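Local structure of alpha-L-arabinofuranosidase B (Aspergillus kawachii, 6SXT) at residues Ala176-Ala181 and Pro267-Gly272; Thr140-Glu145 and Gly234-Trp239; Gly165-Ser170 and Ala273-Ile278; Val202-Asn207 and Ser263-Met268; Asn81-Thr86 and Glu134-Ala139. The protein hydrolyses terminal non-reducing alpha-L-arabinofuranosyl residues from arabinoxylan, arabinan and arabinogalactan, helping to break down plant hemicellulose. One frame throughout, in Å; residues are numbered along the deposited sequence.

Interaction 1: residues Ala176-Ala181 and Pro267-Gly272; sequences AGHMEA and PMSKEG. With LXE ([(1~{S},2~{S},3~{S},4~{S})-2-(hydroxymethyl)-3,4-bis(oxidanyl)cyclopentyl]azanium), chain G.
Gly-177 and His-178 meet Ser-269 and Glu-271 in a largely buried loop-to-loop contact beside the active site of the catalytic domain. Ser-269 N donates to Gly-177 O at 2.8 Å, approaching from above the carbonyl plane. Gly-177 has phi 87°, where a CB would press on the preceding carbonyl O, which by itself calls for glycine. The His-178 ring is gripped in two ways. Ser-269 CB sits over one face, 3.5 Å from the ring centroid. At the edge, His-178 ND1 donates to the anti lone pair of Glu-271 OE2 at 2.7 Å, with ring and carboxylate planes 84° apart. Thr-174 also bonds that oxygen. Met-268 CE lies 3.1 Å from Met-179 O. Lys-270 CD packs on Glu-180, whose carboxylate pairs with Arg-259, while the Lys-270 ammonium bonds Glu-143 O. Met-179 points the other way, its SD 3.1 Å from O2' of the bound inhibitor. Segment 176-181 thus has two sides: the His-carboxylate hydrogen bond ties it to segment 267-272, and Met-179 lines the arabinofuranose pocket.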
# COMPACT_ATOMS: atom_id res chain seq x y z
N ALA A 176 -0.01 -7.80 -26.19
CA ALA A 176 -1.12 -6.82 -26.21
C ALA A 176 -2.44 -7.56 -26.07
O ALA A 176 -2.72 -8.57 -26.78
CB ALA A 176 -1.07 -6.02 -27.50
N GLY A 177 -3.34 -7.04 -25.21
CA GLY A 177 -4.67 -7.60 -25.03
C GLY A 177 -4.77 -8.73 -24.01
O GLY A 177 -5.89 -9.22 -23.84
N HIS A 178 -3.66 -9.12 -23.40
CA HIS A 178 -3.62 -10.22 -22.42
C HIS A 178 -3.73 -9.68 -20.99
O HIS A 178 -3.43 -10.41 -20.04
CB HIS A 178 -2.37 -11.08 -22.61
CG HIS A 178 -2.45 -11.89 -23.88
ND1 HIS A 178 -2.67 -13.26 -23.87
CD2 HIS A 178 -2.38 -11.53 -25.19
CE1 HIS A 178 -2.73 -13.71 -25.13
NE2 HIS A 178 -2.50 -12.69 -25.95
N MET A 179 -4.21 -8.46 -20.86
CA MET A 179 -4.48 -7.85 -19.54
C MET A 179 -5.66 -6.90 -19.71
O MET A 179 -5.89 -6.31 -20.78
CB MET A 179 -3.29 -7.02 -19.05
CG MET A 179 -2.26 -7.87 -18.37
SD MET A 179 -0.83 -6.92 -17.88
CE MET A 179 -1.61 -6.04 -16.52
N GLU A 180 -6.39 -6.71 -18.62
CA GLU A 180 -7.31 -5.57 -18.50
C GLU A 180 -7.45 -5.26 -17.00
O GLU A 180 -8.18 -6.01 -16.28
CB GLU A 180 -8.65 -5.94 -19.07
CG GLU A 180 -9.64 -4.78 -19.11
CD GLU A 180 -10.90 -5.14 -19.86
OE1 GLU A 180 -11.68 -5.97 -19.40
OE2 GLU A 180 -11.07 -4.55 -20.99
N ALA A 181 -6.71 -4.25 -16.57
CA ALA A 181 -6.63 -3.93 -15.14
C ALA A 181 -6.59 -2.42 -14.94
O ALA A 181 -6.09 -1.65 -15.76
CB ALA A 181 -5.41 -4.61 -14.57
N PRO A 267 -9.98 -8.25 -31.13
CA PRO A 267 -10.53 -8.57 -29.81
C PRO A 267 -9.41 -8.68 -28.77
O PRO A 267 -8.21 -8.79 -29.04
CB PRO A 267 -11.20 -9.94 -29.96
CG PRO A 267 -10.45 -10.55 -31.13
CD PRO A 267 -10.16 -9.39 -32.05
N MET A 268 -9.82 -8.63 -27.49
CA MET A 268 -8.88 -8.87 -26.37
C MET A 268 -8.64 -10.37 -26.21
O MET A 268 -9.49 -11.17 -26.73
CB MET A 268 -9.47 -8.31 -25.05
CG MET A 268 -9.61 -6.79 -25.06
SD MET A 268 -8.15 -5.85 -24.98
CE MET A 268 -7.71 -6.12 -23.24
N SER A 269 -7.59 -10.70 -25.46
CA SER A 269 -7.11 -12.07 -25.16
C SER A 269 -6.96 -12.24 -23.64
O SER A 269 -5.88 -12.62 -23.19
CB SER A 269 -5.82 -12.31 -25.85
OG SER A 269 -6.03 -12.17 -27.24
N LYS A 270 -7.99 -11.89 -22.88
CA LYS A 270 -7.80 -11.92 -21.40
C LYS A 270 -7.62 -13.36 -20.93
O LYS A 270 -8.24 -14.30 -21.54
CB LYS A 270 -8.98 -11.27 -20.73
CG LYS A 270 -9.10 -9.80 -21.13
CD LYS A 270 -10.18 -9.12 -20.37
CE LYS A 270 -11.51 -9.73 -20.53
NZ LYS A 270 -12.02 -9.47 -21.92
N GLU A 271 -6.84 -13.53 -19.87
CA GLU A 271 -6.49 -14.89 -19.39
C GLU A 271 -7.20 -15.22 -18.07
O GLU A 271 -7.18 -16.40 -17.69
CB GLU A 271 -4.98 -14.98 -19.29
CG GLU A 271 -4.30 -14.73 -20.64
CD GLU A 271 -2.84 -15.13 -20.70
OE1 GLU A 271 -2.33 -15.69 -19.71
OE2 GLU A 271 -2.18 -14.79 -21.72
N GLY A 272 -7.76 -14.22 -17.35
CA GLY A 272 -8.56 -14.49 -16.16
C GLY A 272 -7.80 -14.54 -14.84
O GLY A 272 -8.45 -14.70 -13.83
C1' LXE G . 3.34 -5.88 -19.49
C2' LXE G . 2.95 -5.91 -18.01
O2' LXE G . 2.25 -7.06 -17.69
C3' LXE G . 2.14 -4.69 -17.93
O3' LXE G . 1.84 -4.40 -16.50
C4' LXE G . 3.11 -3.66 -18.49
C5' LXE G . 2.41 -2.43 -19.04
O5' LXE G . 1.40 -2.70 -19.98
C6' LXE G . 3.88 -4.48 -19.60
N1' LXE G . 5.32 -4.39 -19.23
O HOH W 1 -5.90 -11.04 -18.94
O HOH W 2 -12.96 -7.07 -21.47

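Interaction 2: residues Thr140-Glu145 and Gly234-Trp239; sequences TGDEAE and GGADKW. With EDO (1,2-ethanediol), chain B.
Glu-145 and Gly-234 form an antiparallel hydrogen-bonded pair, with Glu-145 N to Gly-234 O and Gly-234 N to Glu-145 O both at 2.9 Å. Just before the pair, Ala-144 CA comes within 3.2 Å of Gly-234 O in a CA-H...O contact. Ala-144 also packs against Gly-235, where a CB would lie 3.7 Å from Ala-144 CB. Side chains add little. Asp-142 has CG anti to its backbone N (chi1 -155°), and its OD2 reaches Ala-236 CA at 3.5 Å. Its OD1 accepts from Met-268 N. A water lies 2.7 Å from Asp-142 OD1 and accepts from Asp-237 N. Ala-236 N donates to O1 of an ethanediol molecule, probably from the crystallisation liquor. Both segments turn here: Thr-140 to Glu-143 is a type II' beta turn, and Gly-235 to Lys-238 is a type II turn. The second turn connects strands 227-235 and 238-245 as a beta hairpin. The pair lies at the start of strand 145-152, which runs between strands 227-235 and 288-296 in the large antiparallel sheet.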
# COMPACT_ATOMS: atom_id res chain seq x y z
N THR A 140 -12.45 -14.19 -19.77
CA THR A 140 -11.30 -14.55 -20.62
C THR A 140 -11.60 -14.15 -22.06
O THR A 140 -12.78 -13.84 -22.37
CB THR A 140 -10.93 -16.03 -20.49
OG1 THR A 140 -12.05 -16.78 -20.94
CG2 THR A 140 -10.52 -16.38 -19.07
N GLY A 141 -10.56 -14.09 -22.87
CA GLY A 141 -10.74 -13.73 -24.28
C GLY A 141 -11.38 -12.35 -24.39
O GLY A 141 -10.84 -11.41 -23.76
N ASP A 142 -12.43 -12.21 -25.18
CA ASP A 142 -13.08 -10.90 -25.42
C ASP A 142 -14.31 -10.76 -24.54
O ASP A 142 -15.17 -9.93 -24.82
CB ASP A 142 -13.39 -10.77 -26.93
CG ASP A 142 -13.48 -9.31 -27.39
OD1 ASP A 142 -12.65 -8.48 -26.89
OD2 ASP A 142 -14.34 -9.07 -28.26
N GLU A 143 -14.49 -11.63 -23.54
CA GLU A 143 -15.70 -11.59 -22.69
C GLU A 143 -15.74 -10.28 -21.89
O GLU A 143 -14.68 -9.79 -21.47
CB GLU A 143 -15.77 -12.75 -21.71
CG GLU A 143 -15.99 -14.10 -22.40
CD GLU A 143 -15.72 -15.27 -21.50
OE1 GLU A 143 -15.26 -15.11 -20.33
OE2 GLU A 143 -16.00 -16.40 -21.96
N ALA A 144 -16.96 -9.84 -21.62
CA ALA A 144 -17.20 -8.60 -20.88
C ALA A 144 -16.88 -8.80 -19.40
O ALA A 144 -17.22 -9.81 -18.80
CB ALA A 144 -18.58 -8.12 -21.08
N GLU A 145 -16.40 -7.71 -18.83
CA GLU A 145 -16.21 -7.63 -17.36
C GLU A 145 -16.27 -6.17 -16.91
O GLU A 145 -16.01 -5.26 -17.67
CB GLU A 145 -14.85 -8.22 -16.94
CG GLU A 145 -13.64 -7.49 -17.46
CD GLU A 145 -12.30 -8.04 -17.07
OE1 GLU A 145 -12.28 -9.01 -16.25
OE2 GLU A 145 -11.27 -7.59 -17.60
N GLY A 234 -14.85 -3.45 -19.65
CA GLY A 234 -14.41 -3.79 -21.00
C GLY A 234 -15.31 -4.84 -21.58
O GLY A 234 -15.67 -5.80 -20.90
N GLY A 235 -15.63 -4.70 -22.85
CA GLY A 235 -16.38 -5.72 -23.59
C GLY A 235 -15.87 -5.75 -25.02
O GLY A 235 -14.76 -5.36 -25.27
N ALA A 236 -16.74 -6.19 -25.93
CA ALA A 236 -16.39 -6.37 -27.36
C ALA A 236 -16.23 -5.01 -28.04
O ALA A 236 -17.26 -4.39 -28.30
CB ALA A 236 -17.49 -7.22 -27.98
N ASP A 237 -15.00 -4.62 -28.21
CA ASP A 237 -14.56 -3.32 -28.79
C ASP A 237 -15.25 -2.19 -28.04
O ASP A 237 -15.64 -1.16 -28.65
CB ASP A 237 -14.94 -3.25 -30.27
CG ASP A 237 -14.10 -2.25 -31.03
OD1 ASP A 237 -13.10 -1.81 -30.52
OD2 ASP A 237 -14.43 -2.05 -32.22
N LYS A 238 -15.36 -2.31 -26.72
CA LYS A 238 -15.79 -1.14 -25.92
C LYS A 238 -15.09 -1.23 -24.56
O LYS A 238 -14.87 -2.36 -24.06
CB LYS A 238 -17.30 -1.01 -25.69
CG LYS A 238 -18.04 -2.18 -25.07
CD LYS A 238 -19.57 -2.00 -25.06
CE LYS A 238 -20.29 -3.09 -24.28
NZ LYS A 238 -21.76 -2.99 -24.41
N TRP A 239 -14.77 -0.09 -23.97
CA TRP A 239 -14.24 -0.08 -22.58
C TRP A 239 -14.42 1.31 -22.02
O TRP A 239 -14.74 2.27 -22.77
CB TRP A 239 -12.78 -0.51 -22.54
CG TRP A 239 -11.87 0.41 -23.27
CD1 TRP A 239 -11.82 0.56 -24.64
CD2 TRP A 239 -10.90 1.30 -22.73
NE1 TRP A 239 -10.84 1.44 -24.96
CE2 TRP A 239 -10.28 1.97 -23.80
CE3 TRP A 239 -10.48 1.64 -21.43
CZ2 TRP A 239 -9.30 2.93 -23.62
CZ3 TRP A 239 -9.53 2.58 -21.25
CH2 TRP A 239 -8.94 3.24 -22.32
C1 EDO B . -20.00 -6.70 -24.84
O1 EDO B . -18.95 -7.50 -25.10
C2 EDO B . -21.06 -7.44 -24.20
O2 EDO B . -21.55 -6.65 -23.12
O HOH W 3 -12.39 -5.86 -27.47
O HOH W 4 -12.84 -7.87 -24.11

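Interaction 3: residues Gly165-Ser170 and Ala273-Ile278; sequences GNAETS and AIILGI. With EDO (1,2-ethanediol), chain N.
Gly-165 to Ala-167 pair with Ala-273 to Ile-275 through four backbone hydrogen bonds. Gly-165 and Ile-275 bond each other both ways, as do Ala-167 and Ala-273. Ala-167 N to Ala-273 O is the shortest, at 2.8 Å, with the donor well above the carbonyl plane. Asn-166 and Ile-274 make the non-hydrogen-bonded pair between them. Here Asn-166 CA approaches Ala-273 O at 3.2 Å. On the face carrying Ala-167 and Ile-275, Ala-167 CB touches Ile-275 CD1 at 3.7 Å and CG2 at 3.8 Å. Ile-275 CG1 lies between its backbone N and carbonyl carbon (chi1 53°), and this carbon rests 3.6 Å from Gly-165 O. Ala-273 CB is covered by Ala-167 O and by Glu-168 O, the latter at 3.5 Å.

This is the edge of a four-stranded antiparallel sheet in the catalytic domain. Strand 166-167 is outermost, and strand 273-276 pairs on its other side with strand 130-132. The chain turns a corner at Gly-165, so strand 163-164 belongs to another sheet, the one that holds the substrate-binding Asp-203.

Further out, Asn-166 turns its side chain to the other face. Its ND2 donates to Ala-139 O and Glu-145 OE1, and its OD1 accepts from Gly-272 N. Ile-274 packs on Met-295 of strand 288-296. Beyond the strand end, Glu-168 O accepts from Arg-131, and the Glu-168 carboxylate comes close to the nucleophile Glu-205.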
# COMPACT_ATOMS: atom_id res chain seq x y z
N GLY A 165 -6.71 -6.13 -11.32
CA GLY A 165 -7.62 -6.69 -12.30
C GLY A 165 -7.06 -7.88 -13.06
O GLY A 165 -6.32 -8.68 -12.50
N ASN A 166 -7.47 -8.01 -14.32
CA ASN A 166 -7.35 -9.25 -15.11
C ASN A 166 -5.96 -9.32 -15.74
O ASN A 166 -5.51 -8.32 -16.35
CB ASN A 166 -8.43 -9.25 -16.19
CG ASN A 166 -8.79 -10.60 -16.75
OD1 ASN A 166 -7.88 -11.37 -17.11
ND2 ASN A 166 -10.07 -10.93 -16.79
N ALA A 167 -5.28 -10.46 -15.59
CA ALA A 167 -3.91 -10.59 -16.08
C ALA A 167 -3.60 -12.01 -16.56
O ALA A 167 -4.49 -12.83 -16.62
CB ALA A 167 -2.95 -10.10 -15.07
N GLU A 168 -2.32 -12.21 -16.85
CA GLU A 168 -1.83 -13.46 -17.46
C GLU A 168 -1.65 -14.54 -16.40
O GLU A 168 -1.13 -14.27 -15.31
CB GLU A 168 -0.50 -13.20 -18.11
CG GLU A 168 -0.58 -12.26 -19.28
CD GLU A 168 -0.19 -10.83 -18.96
OE1 GLU A 168 -0.31 -10.45 -17.78
OE2 GLU A 168 0.29 -10.14 -19.91
N THR A 169 -2.02 -15.78 -16.72
CA THR A 169 -1.88 -16.88 -15.75
C THR A 169 -0.43 -17.31 -15.58
O THR A 169 -0.16 -17.97 -14.59
CB THR A 169 -2.74 -18.07 -16.13
OG1 THR A 169 -2.40 -18.46 -17.46
CG2 THR A 169 -4.21 -17.76 -16.07
N SER A 170 0.46 -16.98 -16.50
CA SER A 170 1.88 -17.36 -16.42
C SER A 170 2.73 -16.38 -15.62
O SER A 170 3.95 -16.61 -15.49
CB SER A 170 2.43 -17.51 -17.82
OG SER A 170 2.35 -16.29 -18.52
N ALA A 273 -6.50 -14.33 -14.81
CA ALA A 273 -5.76 -14.25 -13.53
C ALA A 273 -6.12 -12.91 -12.87
O ALA A 273 -6.54 -11.99 -13.60
CB ALA A 273 -4.28 -14.35 -13.76
N ILE A 274 -5.84 -12.80 -11.58
CA ILE A 274 -6.06 -11.54 -10.87
C ILE A 274 -4.75 -11.08 -10.26
O ILE A 274 -4.08 -11.88 -9.58
CB ILE A 274 -7.13 -11.72 -9.79
CG1 ILE A 274 -8.36 -12.40 -10.34
CG2 ILE A 274 -7.45 -10.37 -9.15
CD1 ILE A 274 -9.43 -12.68 -9.28
N ILE A 275 -4.45 -9.79 -10.44
CA ILE A 275 -3.23 -9.19 -9.84
C ILE A 275 -3.63 -8.02 -8.95
O ILE A 275 -4.69 -7.39 -9.22
CB ILE A 275 -2.22 -8.71 -10.89
CG1 ILE A 275 -2.87 -7.78 -11.90
CG2 ILE A 275 -1.50 -9.90 -11.51
CD1 ILE A 275 -1.95 -7.22 -12.98
N LEU A 276 -2.83 -7.74 -7.96
CA LEU A 276 -2.99 -6.53 -7.13
C LEU A 276 -1.61 -5.97 -6.81
O LEU A 276 -0.80 -6.69 -6.17
CB LEU A 276 -3.76 -6.86 -5.86
CG LEU A 276 -3.80 -5.69 -4.88
CD1 LEU A 276 -4.47 -4.47 -5.45
CD2 LEU A 276 -4.49 -6.11 -3.60
N GLY A 277 -1.33 -4.76 -7.28
CA GLY A 277 -0.14 -4.00 -6.85
C GLY A 277 1.03 -4.09 -7.82
O GLY A 277 2.02 -3.44 -7.56
N ILE A 278 0.89 -4.91 -8.85
CA ILE A 278 1.99 -5.33 -9.77
C ILE A 278 1.47 -5.37 -11.19
O ILE A 278 0.24 -5.38 -11.42
CB ILE A 278 2.51 -6.71 -9.35
CG1 ILE A 278 1.36 -7.72 -9.24
CG2 ILE A 278 3.32 -6.61 -8.08
CD1 ILE A 278 1.80 -9.15 -9.25
C1 EDO N . -5.34 -18.93 -20.98
O1 EDO N . -4.13 -18.84 -20.28
C2 EDO N . -6.53 -18.71 -20.10
O2 EDO N . -7.76 -18.81 -20.84

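Interaction 4: residues Val202-Asn207 and Ser263-Met268; sequences VDMENN and SGYNPM. With LXE ([(1~{S},2~{S},3~{S},4~{S})-2-(hydroxymethyl)-3,4-bis(oxidanyl)cyclopentyl]azanium), chain G.
Tyr-265 has CG anti to its carbonyl carbon (chi1 -61°), and its ring reaches the loop after strand 199-203. Met-204 CG is likewise anti to the carbonyl carbon (chi1 -64°), which sets it 4.2 Å from Met-268 CE. Met-204 CB lies 3.6 Å from Tyr-265 CE1. Tyr-265 OH donates to Glu-205 O at 2.7 Å, with that oxygen near the ring plane at the edge. The same hydroxyl accepts from Asn-207 ND2 at 3.1 Å, the amide and ring planes being 56° apart. Asn-207 ND2 also bonds Glu-214. Met-204 SD makes an oblique Met-aromatic contact, 5.1 Å from the Tyr-265 ring centroid.

Tyr-265 bonds the backbone of the nucleophile and probably helps position its loop from the second shell of the GH54 active site. Glu-205, the nucleophile, is covalently bonded to the inhibitor, OE2 to C1' at 1.4 Å. Asp-203 takes O5' with OD1 and O3' with OD2. Asp-203 OD1 also accepts from Glu-205 N, an Asx turn that fixes this carboxylate against the loop. Asn-207 N donates to O5' at 3.1 Å, and Asn-206 ND2 bonds Asp-173.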
# COMPACT_ATOMS: atom_id res chain seq x y z
N VAL A 202 -5.93 2.19 -17.89
CA VAL A 202 -6.23 0.75 -18.03
C VAL A 202 -5.00 0.09 -18.62
O VAL A 202 -4.57 0.48 -19.71
CB VAL A 202 -7.48 0.45 -18.84
CG1 VAL A 202 -7.70 -1.03 -19.03
CG2 VAL A 202 -8.69 1.10 -18.16
N ASP A 203 -4.50 -0.90 -17.91
CA ASP A 203 -3.35 -1.71 -18.37
C ASP A 203 -3.94 -2.80 -19.24
O ASP A 203 -4.65 -3.69 -18.76
CB ASP A 203 -2.56 -2.23 -17.18
CG ASP A 203 -1.22 -2.84 -17.53
OD1 ASP A 203 -1.01 -3.02 -18.78
OD2 ASP A 203 -0.40 -3.01 -16.56
N MET A 204 -3.58 -2.75 -20.54
CA MET A 204 -4.03 -3.77 -21.51
C MET A 204 -2.81 -4.58 -22.01
O MET A 204 -3.02 -5.36 -22.94
CB MET A 204 -4.76 -3.12 -22.68
CG MET A 204 -6.04 -2.44 -22.26
SD MET A 204 -7.08 -2.00 -23.69
CE MET A 204 -8.16 -0.78 -22.93
N GLU A 205 -1.69 -4.43 -21.34
CA GLU A 205 -0.36 -5.04 -21.63
C GLU A 205 0.30 -4.30 -22.80
O GLU A 205 -0.33 -4.08 -23.85
CB GLU A 205 -0.49 -6.54 -21.88
CG GLU A 205 0.85 -7.27 -22.01
CD GLU A 205 1.78 -7.18 -20.82
OE1 GLU A 205 2.04 -8.16 -20.13
OE2 GLU A 205 2.34 -5.96 -20.46
N ASN A 206 1.55 -3.95 -22.55
CA ASN A 206 2.43 -3.13 -23.43
C ASN A 206 1.75 -1.79 -23.68
O ASN A 206 2.02 -1.12 -24.68
CB ASN A 206 2.75 -3.86 -24.73
CG ASN A 206 3.33 -5.25 -24.49
OD1 ASN A 206 3.00 -6.16 -25.23
ND2 ASN A 206 4.16 -5.41 -23.49
N ASN A 207 0.96 -1.33 -22.72
CA ASN A 207 0.28 -0.02 -22.80
C ASN A 207 -0.53 0.15 -21.51
O ASN A 207 -1.33 -0.72 -21.24
CB ASN A 207 -0.62 0.14 -24.01
CG ASN A 207 0.00 0.97 -25.15
OD1 ASN A 207 0.60 2.03 -24.92
ND2 ASN A 207 -0.02 0.39 -26.34
N SER A 263 -2.61 -2.61 -33.00
CA SER A 263 -2.62 -4.08 -33.18
C SER A 263 -2.65 -4.77 -31.82
O SER A 263 -1.76 -4.48 -31.00
CB SER A 263 -1.39 -4.59 -33.95
OG SER A 263 -1.50 -4.32 -35.33
N GLY A 264 -3.60 -5.68 -31.65
CA GLY A 264 -3.60 -6.63 -30.53
C GLY A 264 -4.57 -6.24 -29.44
O GLY A 264 -4.77 -7.04 -28.55
N TYR A 265 -5.31 -5.12 -29.57
CA TYR A 265 -6.30 -4.73 -28.52
C TYR A 265 -7.73 -4.99 -28.90
O TYR A 265 -8.66 -4.71 -28.11
CB TYR A 265 -6.05 -3.27 -28.13
CG TYR A 265 -4.67 -3.07 -27.57
CD1 TYR A 265 -4.31 -3.61 -26.34
CD2 TYR A 265 -3.67 -2.43 -28.27
CE1 TYR A 265 -3.04 -3.45 -25.82
CE2 TYR A 265 -2.39 -2.29 -27.79
CZ TYR A 265 -2.06 -2.79 -26.55
OH TYR A 265 -0.81 -2.62 -26.10
N ASN A 266 -8.03 -5.58 -30.08
CA ASN A 266 -9.40 -5.95 -30.40
C ASN A 266 -9.36 -7.09 -31.41
O ASN A 266 -8.72 -6.89 -32.44
CB ASN A 266 -10.20 -4.78 -30.98
CG ASN A 266 -11.64 -5.10 -31.18
OD1 ASN A 266 -12.33 -5.58 -30.28
ND2 ASN A 266 -12.14 -4.83 -32.39
N PRO A 267 -9.98 -8.25 -31.13
CA PRO A 267 -10.53 -8.57 -29.81
C PRO A 267 -9.41 -8.68 -28.77
O PRO A 267 -8.21 -8.79 -29.04
CB PRO A 267 -11.20 -9.94 -29.96
CG PRO A 267 -10.45 -10.55 -31.13
CD PRO A 267 -10.16 -9.39 -32.05
N MET A 268 -9.82 -8.63 -27.49
CA MET A 268 -8.88 -8.87 -26.37
C MET A 268 -8.64 -10.37 -26.21
O MET A 268 -9.49 -11.17 -26.73
CB MET A 268 -9.47 -8.31 -25.05
CG MET A 268 -9.61 -6.79 -25.06
SD MET A 268 -8.15 -5.85 -24.98
CE MET A 268 -7.71 -6.12 -23.24
C1' LXE G . 3.34 -5.88 -19.49
C2' LXE G . 2.95 -5.91 -18.01
O2' LXE G . 2.25 -7.06 -17.69
C3' LXE G . 2.14 -4.69 -17.93
O3' LXE G . 1.84 -4.40 -16.50
C4' LXE G . 3.11 -3.66 -18.49
C5' LXE G . 2.41 -2.43 -19.04
O5' LXE G . 1.40 -2.70 -19.98
C6' LXE G . 3.88 -4.48 -19.60
N1' LXE G . 5.32 -4.39 -19.23

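Interaction 5: residues Asn81-Thr86 and Glu134-Ala139; sequences NGNHLT and EATGTA
Asn-83 and Thr-136 form the tight part of this contact, where one side-chain amide bonds both polar backbone atoms of a single residue. Asn-83 ND2 donates to Thr-136 O at 2.8 Å. The bond is nearly straight, 177° at the hydrogen, and lies in both the amide and the carbonyl plane. Asn-83 OD1 accepts from Thr-136 N at 2.9 Å, the donor tilted modestly from the amide plane. With both ends bonded, the rotation of the amide is fixed. Asn-83 CG is anti to its carbonyl carbon (chi1 -63°), which brings the amide to Thr-136. Ala-135 packs beside Asn-83 OD1, its CA at 3.1 Å and its CB at 3.4 Å from that oxygen. Asn-83 is buried, and its ND2 has a further acceptor in Val-16 O on strand 15-20.

Asn-83 is also the centre of an inverse gamma turn. The contact joins two irregular loops of the catalytic domain, one leading into strand 86-87 and the other leaving strand 130-132, which pair in one sheet. It lies away from the active site and the substrate-binding residues.

The other side is looser and more exposed. Asn-81 CB lies 3.8 Å from Thr-136 O, and Asn-81 O is 3.2 Å from Thr-136 OG1. Gly-82 and Glu-134 do not touch directly. One water lies between them, 3.2 Å from Gly-82 O and 3.0 Å from Glu-134 O.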
# COMPACT_ATOMS: atom_id res chain seq x y z
N ASN A 81 -16.13 -17.80 -5.25
CA ASN A 81 -15.44 -18.40 -6.40
C ASN A 81 -14.05 -18.94 -6.03
O ASN A 81 -13.42 -19.52 -6.89
CB ASN A 81 -15.36 -17.45 -7.59
CG ASN A 81 -16.70 -17.22 -8.27
OD1 ASN A 81 -17.36 -16.18 -8.12
ND2 ASN A 81 -17.25 -18.29 -8.80
N GLY A 82 -13.54 -18.68 -4.83
CA GLY A 82 -12.22 -19.16 -4.42
C GLY A 82 -11.07 -18.31 -4.91
O GLY A 82 -9.93 -18.73 -4.81
N ASN A 83 -11.33 -17.09 -5.41
CA ASN A 83 -10.31 -16.25 -6.07
C ASN A 83 -9.50 -15.45 -5.05
O ASN A 83 -9.31 -14.23 -5.23
CB ASN A 83 -10.94 -15.36 -7.14
CG ASN A 83 -11.56 -16.22 -8.22
OD1 ASN A 83 -10.99 -17.29 -8.52
ND2 ASN A 83 -12.65 -15.76 -8.85
N HIS A 84 -9.02 -16.09 -4.00
CA HIS A 84 -8.27 -15.41 -2.92
C HIS A 84 -6.93 -14.92 -3.46
O HIS A 84 -6.29 -15.59 -4.31
CB HIS A 84 -8.05 -16.38 -1.78
CG HIS A 84 -9.24 -17.17 -1.40
ND1 HIS A 84 -10.46 -16.60 -1.11
CD2 HIS A 84 -9.36 -18.51 -1.22
CE1 HIS A 84 -11.30 -17.56 -0.77
NE2 HIS A 84 -10.65 -18.76 -0.86
N LEU A 85 -6.51 -13.74 -3.03
CA LEU A 85 -5.21 -13.17 -3.41
C LEU A 85 -4.15 -13.54 -2.38
O LEU A 85 -4.34 -13.32 -1.18
CB LEU A 85 -5.34 -11.66 -3.51
CG LEU A 85 -6.28 -11.15 -4.57
CD1 LEU A 85 -6.38 -9.63 -4.50
CD2 LEU A 85 -5.83 -11.57 -5.94
N THR A 86 -3.05 -14.13 -2.86
CA THR A 86 -1.93 -14.59 -2.05
C THR A 86 -0.62 -13.97 -2.56
O THR A 86 -0.57 -13.28 -3.62
CB THR A 86 -1.89 -16.13 -2.01
OG1 THR A 86 -1.67 -16.57 -3.35
CG2 THR A 86 -3.11 -16.73 -1.37
N GLU A 134 -4.97 -19.04 -10.62
CA GLU A 134 -5.92 -20.17 -10.79
C GLU A 134 -7.36 -19.72 -10.56
O GLU A 134 -8.09 -20.33 -9.77
CB GLU A 134 -5.49 -21.28 -9.84
CG GLU A 134 -4.09 -21.78 -10.16
CD GLU A 134 -3.53 -22.86 -9.23
OE1 GLU A 134 -4.21 -23.22 -8.24
OE2 GLU A 134 -2.40 -23.33 -9.49
N ALA A 135 -7.70 -18.54 -11.06
CA ALA A 135 -8.98 -17.89 -10.78
C ALA A 135 -10.07 -18.52 -11.61
O ALA A 135 -9.78 -19.02 -12.73
CB ALA A 135 -8.89 -16.41 -11.08
N THR A 136 -11.25 -18.58 -11.06
CA THR A 136 -12.40 -19.13 -11.82
C THR A 136 -13.52 -18.11 -11.87
O THR A 136 -13.71 -17.28 -10.96
CB THR A 136 -12.72 -20.52 -11.28
OG1 THR A 136 -13.10 -20.29 -9.95
CG2 THR A 136 -11.53 -21.46 -11.26
N GLY A 137 -14.23 -18.14 -12.99
CA GLY A 137 -15.34 -17.22 -13.21
C GLY A 137 -14.95 -15.90 -13.83
O GLY A 137 -15.86 -15.16 -14.22
N THR A 138 -13.69 -15.53 -13.82
CA THR A 138 -13.21 -14.26 -14.39
C THR A 138 -13.34 -14.34 -15.90
O THR A 138 -13.24 -15.45 -16.52
CB THR A 138 -11.77 -13.96 -13.97
OG1 THR A 138 -11.07 -15.20 -14.13
CG2 THR A 138 -11.67 -13.48 -12.54
N ALA A 139 -13.51 -13.17 -16.50
CA ALA A 139 -13.63 -13.08 -17.97
C ALA A 139 -12.31 -13.49 -18.64
O ALA A 139 -11.19 -13.12 -18.21
CB ALA A 139 -14.06 -11.69 -18.35
O HOH W 5 -7.87 -20.18 -6.80

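How the interactions relate
All five contacts lie in the catalytic domain. Interactions 1 and 4 are nearest, with centres about 6 Å apart. They share Pro-267 and Met-268, reach neighbouring strands 180-185 and 199-203, and both touch the inhibitor. Interactions 1 and 2 have centres about 9 Å apart and join where Lys-270 O meets Gly-141 N. The centre of interaction 3 is about 10 Å from those of 1 and 5. Along the chain, interaction 5 closes before the other four, and interactions 1 and 4 are nested inside the loop closed by 3. Interaction 2 crosses 1, 3 and 4. Interactions 4 and 5, centres about 22 Å apart, do not touch. Asn-166 of interaction 3 bonds Gly-272, Glu-145 and Ala-139, so one side chain ties interactions 1, 2, 3 and 5 together.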